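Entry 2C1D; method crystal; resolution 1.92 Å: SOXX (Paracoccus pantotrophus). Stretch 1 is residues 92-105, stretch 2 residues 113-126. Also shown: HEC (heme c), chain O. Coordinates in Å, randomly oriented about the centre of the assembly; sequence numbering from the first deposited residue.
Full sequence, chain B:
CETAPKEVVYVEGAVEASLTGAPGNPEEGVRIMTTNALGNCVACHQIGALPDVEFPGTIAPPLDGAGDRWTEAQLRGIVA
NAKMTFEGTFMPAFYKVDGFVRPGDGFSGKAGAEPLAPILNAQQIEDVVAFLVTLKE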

# COMPACT_ATOMS: atom_id res chain seq x y z
N PRO B 92 13.57 -5.86 8.23
CA PRO B 92 14.51 -4.83 7.81
C PRO B 92 15.75 -4.83 8.71
O PRO B 92 15.72 -5.40 9.80
N ALA B 93 16.83 -4.23 8.23
CA ALA B 93 18.11 -4.14 8.94
C ALA B 93 18.07 -2.89 9.76
O ALA B 93 17.80 -1.81 9.23
N PHE B 94 18.32 -3.03 11.05
CA PHE B 94 18.26 -1.89 11.96
C PHE B 94 19.57 -1.12 12.11
O PHE B 94 19.57 -0.03 12.67
N TYR B 95 20.64 -1.63 11.51
CA TYR B 95 21.96 -0.98 11.59
C TYR B 95 22.62 -0.95 10.21
O TYR B 95 23.71 -1.48 10.00
N LYS B 96 21.92 -0.33 9.26
CA LYS B 96 22.31 -0.31 7.86
C LYS B 96 22.07 1.07 7.32
O LYS B 96 21.05 1.71 7.61
N VAL B 97 23.01 1.57 6.54
CA VAL B 97 22.99 2.97 6.17
C VAL B 97 23.05 3.24 4.68
O VAL B 97 22.84 4.37 4.25
N ASP B 98 23.29 2.22 3.87
CA ASP B 98 23.36 2.44 2.43
C ASP B 98 23.05 1.17 1.65
O ASP B 98 22.80 0.11 2.24
N GLY B 99 23.07 1.26 0.33
CA GLY B 99 22.74 0.15 -0.55
C GLY B 99 21.23 0.04 -0.81
O GLY B 99 20.72 -1.05 -1.10
N PHE B 100 20.53 1.15 -0.68
CA PHE B 100 19.06 1.15 -0.83
C PHE B 100 18.64 1.64 -2.20
O PHE B 100 19.40 2.32 -2.93
N VAL B 101 17.41 1.28 -2.56
CA VAL B 101 16.78 1.78 -3.75
C VAL B 101 15.83 2.92 -3.37
O VAL B 101 14.92 2.75 -2.53
N ARG B 102 16.07 4.09 -3.95
CA ARG B 102 15.35 5.32 -3.61
C ARG B 102 15.42 5.59 -2.12
O ARG B 102 14.38 5.64 -1.43
N PRO B 103 16.63 5.75 -1.57
CA PRO B 103 16.74 5.98 -0.14
C PRO B 103 15.99 7.25 0.24
O PRO B 103 16.07 8.29 -0.47
N GLY B 104 15.25 7.16 1.34
CA GLY B 104 14.42 8.27 1.79
C GLY B 104 14.99 8.99 2.99
O GLY B 104 15.87 8.48 3.67
N ASP B 105 14.49 10.19 3.24
CA ASP B 105 14.83 10.96 4.42
C ASP B 105 13.68 10.75 5.41
O ASP B 105 12.64 11.40 5.33
N ALA B 113 20.32 11.40 1.46
CA ALA B 113 21.69 11.12 1.02
C ALA B 113 22.28 10.01 1.85
O ALA B 113 22.29 10.09 3.09
N GLU B 114 22.72 8.95 1.19
CA GLU B 114 23.44 7.90 1.88
C GLU B 114 24.84 8.43 2.16
O GLU B 114 25.37 9.18 1.35
N PRO B 115 25.46 8.04 3.29
CA PRO B 115 24.86 7.13 4.28
C PRO B 115 23.79 7.79 5.10
O PRO B 115 23.95 8.92 5.55
N LEU B 116 22.70 7.07 5.27
CA LEU B 116 21.62 7.44 6.17
C LEU B 116 22.00 7.19 7.62
O LEU B 116 22.85 6.33 7.92
N ALA B 117 21.33 7.87 8.54
CA ALA B 117 21.31 7.39 9.92
C ALA B 117 20.72 5.98 9.95
O ALA B 117 19.70 5.72 9.28
N PRO B 118 21.29 5.08 10.74
CA PRO B 118 20.68 3.76 10.89
C PRO B 118 19.38 3.90 11.66
O PRO B 118 19.20 4.90 12.38
N ILE B 119 18.46 2.96 11.50
CA ILE B 119 17.16 3.08 12.17
C ILE B 119 17.34 3.08 13.70
O ILE B 119 16.72 3.86 14.41
N LEU B 120 18.17 2.19 14.19
CA LEU B 120 18.57 2.20 15.59
C LEU B 120 20.06 2.54 15.73
O LEU B 120 20.86 2.14 14.90
N ASN B 121 20.44 3.28 16.77
CA ASN B 121 21.86 3.52 17.02
C ASN B 121 22.50 2.27 17.68
O ASN B 121 21.81 1.33 18.00
N ALA B 122 23.81 2.28 17.88
CA ALA B 122 24.53 1.06 18.33
C ALA B 122 24.16 0.60 19.72
O ALA B 122 24.02 -0.59 19.95
N GLN B 123 23.97 1.54 20.65
CA GLN B 123 23.58 1.19 22.00
C GLN B 123 22.15 0.68 22.04
O GLN B 123 21.84 -0.20 22.84
N GLN B 124 21.28 1.23 21.18
CA GLN B 124 19.90 0.73 21.09
C GLN B 124 19.89 -0.75 20.69
O GLN B 124 19.16 -1.55 21.27
N ILE B 125 20.75 -1.11 19.73
CA ILE B 125 20.89 -2.51 19.32
C ILE B 125 21.32 -3.35 20.52
O ILE B 125 20.75 -4.41 20.76
N GLU B 126 22.32 -2.89 21.28
CA GLU B 126 22.83 -3.63 22.42
C GLU B 126 21.75 -3.81 23.49
O GLU B 126 21.67 -4.87 24.13

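What holds the two loops side by side while their side chains mesh? Neither stretch forms a strand here, yet two backbone hydrogen bonds pin them together: L120 N donates to F94 O at 3.0 Å, and L116 N donates to V97 O at 2.9 Å. Between these pins, water 1 links the two backbones. Water 1 accepts from K96 N at 3.1 Å and from I119 N at 3.0 Å, and donates to A93 O at 3.0 Å.

Which hollow receives the F94 ring? With chi1 in m, F94 settles against a wall made by I119 and L120, both also m at chi1 and t at chi2. F94 CD2 lies 3.7 Å from I119 CG2 and 3.8 Å from L120 CD1, and both methyls meet the ring obliquely. I125, m at both chi angles, packs beside the root of the side chain, its CD1 4.0 Å from F94 CB. The heme carbon HEC CBB lies over one face of the ring, 3.7 Å from F94 CE1; the phenylalanine thus spans the space between the second stretch and the cofactor. Nearby, P92 CD also reaches the heme, 3.6 Å from HEC CBC.

How does Y95 reach the second stretch when its CA-to-CB bond points sideways? The t rotamer swings the long ring across the loop that leads into the helix. Y95 CD1 rests 4.0 Å from P118 CB, while L120 O sits at the ring's edge, 3.5 Å from Y95 CD1. Farther out, Y95 CZ packs 3.9 Å from A122 CB in the first turn of the helix, and the hydroxyl finds its polar partner elsewhere in the structure.

What does V97 fill? V97 has its CA-to-CB bond toward the other stretch, m at chi1, and its two methyls wedge between two prolines: V97 CG2 is 3.8 Å from P115 CB, and V97 CG1 is 3.9 Å from P118 CD. The peptide before P115 is cis. A CA-H...O contact, P115 CA to V97 O at 3.4 Å, adds to the fit.

How is the far end closed? E114 has its CA-to-CB bond toward the first stretch and is m then t; F100 N donates to E114 OE1 at 3.0 Å. Water 2 donates to E114 OE2 at 2.7 Å and to F100 O at 2.6 Å, bridging the same pair. Beside this polar clasp, L116 CD2 forms an apolar bump, 3.8 Å from F100 CD1 and 4.2 Å from P103 CB.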

# COMPACT_ATOMS: atom_id res chain seq x y z
CB PRO B 92 13.70 -3.54 7.95
CG PRO B 92 12.75 -3.84 9.13
CD PRO B 92 12.43 -5.31 8.98
CB ALA B 93 19.27 -4.09 7.97
CB PHE B 94 17.69 -2.34 13.30
CG PHE B 94 16.22 -2.64 13.22
CD1 PHE B 94 15.77 -3.92 12.96
CD2 PHE B 94 15.28 -1.63 13.39
CE1 PHE B 94 14.38 -4.19 12.87
CE2 PHE B 94 13.91 -1.90 13.31
CZ PHE B 94 13.47 -3.18 13.05
CB TYR B 95 22.84 -1.69 12.63
CG TYR B 95 23.93 -0.84 13.22
CD1 TYR B 95 23.64 0.32 13.94
CD2 TYR B 95 25.28 -1.20 13.09
CE1 TYR B 95 24.66 1.12 14.50
CE2 TYR B 95 26.29 -0.43 13.67
CZ TYR B 95 25.97 0.72 14.38
OH TYR B 95 26.96 1.49 14.93
CB LYS B 96 21.49 -1.31 7.03
CG LYS B 96 21.95 -1.45 5.59
CD LYS B 96 21.18 -2.59 4.89
CE LYS B 96 21.51 -2.69 3.40
NZ LYS B 96 20.93 -3.95 2.83
CB VAL B 97 24.14 3.74 6.86
CG1 VAL B 97 23.97 3.71 8.36
CG2 VAL B 97 25.50 3.16 6.44
CB ASP B 98 24.73 3.04 2.05
CG ASP B 98 25.91 2.06 2.19
OD1 ASP B 98 25.75 0.95 2.73
OD2 ASP B 98 27.05 2.33 1.78
CB PHE B 100 18.41 2.04 0.23
CG PHE B 100 18.79 1.67 1.62
CD1 PHE B 100 19.39 2.60 2.47
CD2 PHE B 100 18.54 0.39 2.09
CE1 PHE B 100 19.75 2.25 3.76
CE2 PHE B 100 18.90 0.03 3.37
CZ PHE B 100 19.52 0.95 4.21
CB VAL B 101 16.01 0.66 -4.49
CG1 VAL B 101 15.57 1.15 -5.84
CG2 VAL B 101 16.88 -0.60 -4.63
CB ARG B 102 13.90 5.24 -4.07
CG ARG B 102 13.73 5.09 -5.59
CD ARG B 102 12.29 5.27 -6.05
NE ARG B 102 11.79 6.66 -5.96
CZ ARG B 102 11.85 7.57 -6.93
NH1 ARG B 102 11.36 8.77 -6.73
NH2 ARG B 102 12.38 7.30 -8.10
CB PRO B 103 18.27 6.12 0.09
CG PRO B 103 18.82 6.51 -1.23
CD PRO B 103 17.94 5.78 -2.24
CB ASP B 105 14.97 12.43 4.05
CG ASP B 105 15.09 13.34 5.26
OD1 ASP B 105 15.50 12.88 6.35
OD2 ASP B 105 14.81 14.56 5.16
CB ALA B 113 22.56 12.37 1.16
CB GLU B 114 23.48 6.64 1.02
CG GLU B 114 22.11 6.00 0.93
CD GLU B 114 22.06 4.81 -0.02
OE1 GLU B 114 21.12 4.01 0.11
OE2 GLU B 114 22.93 4.68 -0.89
CB PRO B 115 26.05 6.73 5.17
CG PRO B 115 27.04 7.83 5.01
CD PRO B 115 26.82 8.46 3.67
CB LEU B 116 20.40 6.56 5.86
CG LEU B 116 19.31 7.03 4.89
CD1 LEU B 116 19.75 8.05 3.86
CD2 LEU B 116 18.60 5.84 4.26
CB ALA B 117 20.48 8.30 10.82
CB PRO B 118 21.72 2.99 11.71
CG PRO B 118 22.40 4.04 12.52
CD PRO B 118 22.48 5.24 11.60
CB ILE B 119 16.19 1.96 11.69
CG1 ILE B 119 15.94 2.09 10.17
CG2 ILE B 119 14.87 1.99 12.53
CD1 ILE B 119 15.34 0.83 9.54
CB LEU B 120 18.29 0.82 16.18
CG LEU B 120 16.82 0.38 16.25
CD1 LEU B 120 16.75 -1.05 16.80
CD2 LEU B 120 16.03 1.30 17.12
CB ASN B 121 22.10 4.85 17.77
CG ASN B 121 21.54 4.86 19.18
OD1 ASN B 121 20.94 5.86 19.65
ND2 ASN B 121 21.77 3.79 19.90
CB ALA B 122 26.03 1.25 18.22
CB GLN B 123 23.73 2.39 22.97
CG GLN B 123 23.51 2.04 24.44
CD GLN B 123 24.45 0.95 24.92
OE1 GLN B 123 24.03 -0.02 25.59
NE2 GLN B 123 25.72 1.09 24.58
CB GLN B 124 19.09 1.56 20.09
CG GLN B 124 18.66 2.90 20.74
CD GLN B 124 18.07 3.88 19.77
OE1 GLN B 124 18.29 3.79 18.59
NE2 GLN B 124 17.32 4.84 20.29
CB ILE B 125 21.92 -2.70 18.16
CG1 ILE B 125 21.60 -1.87 16.92
CG2 ILE B 125 22.07 -4.22 17.80
CD1 ILE B 125 20.52 -2.34 16.09
CB GLU B 126 24.07 -2.94 23.02
CG GLU B 126 25.29 -2.97 22.10
CD GLU B 126 25.78 -4.37 21.77
OE1 GLU B 126 25.72 -5.24 22.65
OE2 GLU B 126 26.21 -4.60 20.62
FE HEC O . 12.28 -9.89 13.33
CHA HEC O . 13.19 -13.09 12.57
CHB HEC O . 13.95 -10.08 16.26
CHC HEC O . 11.59 -6.63 13.90
CHD HEC O . 10.22 -9.79 10.54
NA HEC O . 13.40 -11.32 14.23
C1A HEC O . 13.60 -12.59 13.77
C2A HEC O . 14.34 -13.31 14.78
C3A HEC O . 14.56 -12.48 15.82
C4A HEC O . 13.96 -11.20 15.47
CMA HEC O . 15.28 -12.73 17.16
CAA HEC O . 14.78 -14.77 14.61
CBA HEC O . 13.59 -15.72 14.62
CGA HEC O . 13.31 -15.99 16.05
O1A HEC O . 14.18 -16.63 16.68
O2A HEC O . 12.25 -15.56 16.57
NB HEC O . 12.66 -8.62 14.79
C1B HEC O . 13.45 -8.87 15.90
C2B HEC O . 13.66 -7.62 16.61
C3B HEC O . 12.99 -6.66 15.97
C4B HEC O . 12.38 -7.28 14.81
CMB HEC O . 14.44 -7.49 17.93
CAB HEC O . 12.94 -5.15 16.37
CBB HEC O . 14.21 -4.63 16.50
NC HEC O . 11.09 -8.44 12.39
C1C HEC O . 10.97 -7.16 12.80
C2C HEC O . 10.00 -6.50 11.94
C3C HEC O . 9.73 -7.33 10.91
C4C HEC O . 10.34 -8.61 11.26
CMC HEC O . 9.71 -4.99 11.96
CAC HEC O . 8.78 -7.12 9.68
CBC HEC O . 8.96 -6.07 8.87
ND HEC O . 11.80 -11.23 11.77
C1D HEC O . 10.90 -10.98 10.74
C2D HEC O . 10.79 -12.17 9.93
C3D HEC O . 11.72 -13.20 10.57
C4D HEC O . 12.29 -12.53 11.71
CMD HEC O . 9.91 -12.39 8.66
CAD HEC O . 12.01 -14.67 10.15
CBD HEC O . 13.21 -14.67 9.21
CGD HEC O . 12.90 -15.34 7.88
O1D HEC O . 12.71 -14.60 6.85
O2D HEC O . 12.84 -16.60 7.89
O HOH W 1 19.07 0.84 9.54
O HOH W 2 21.85 3.30 -2.94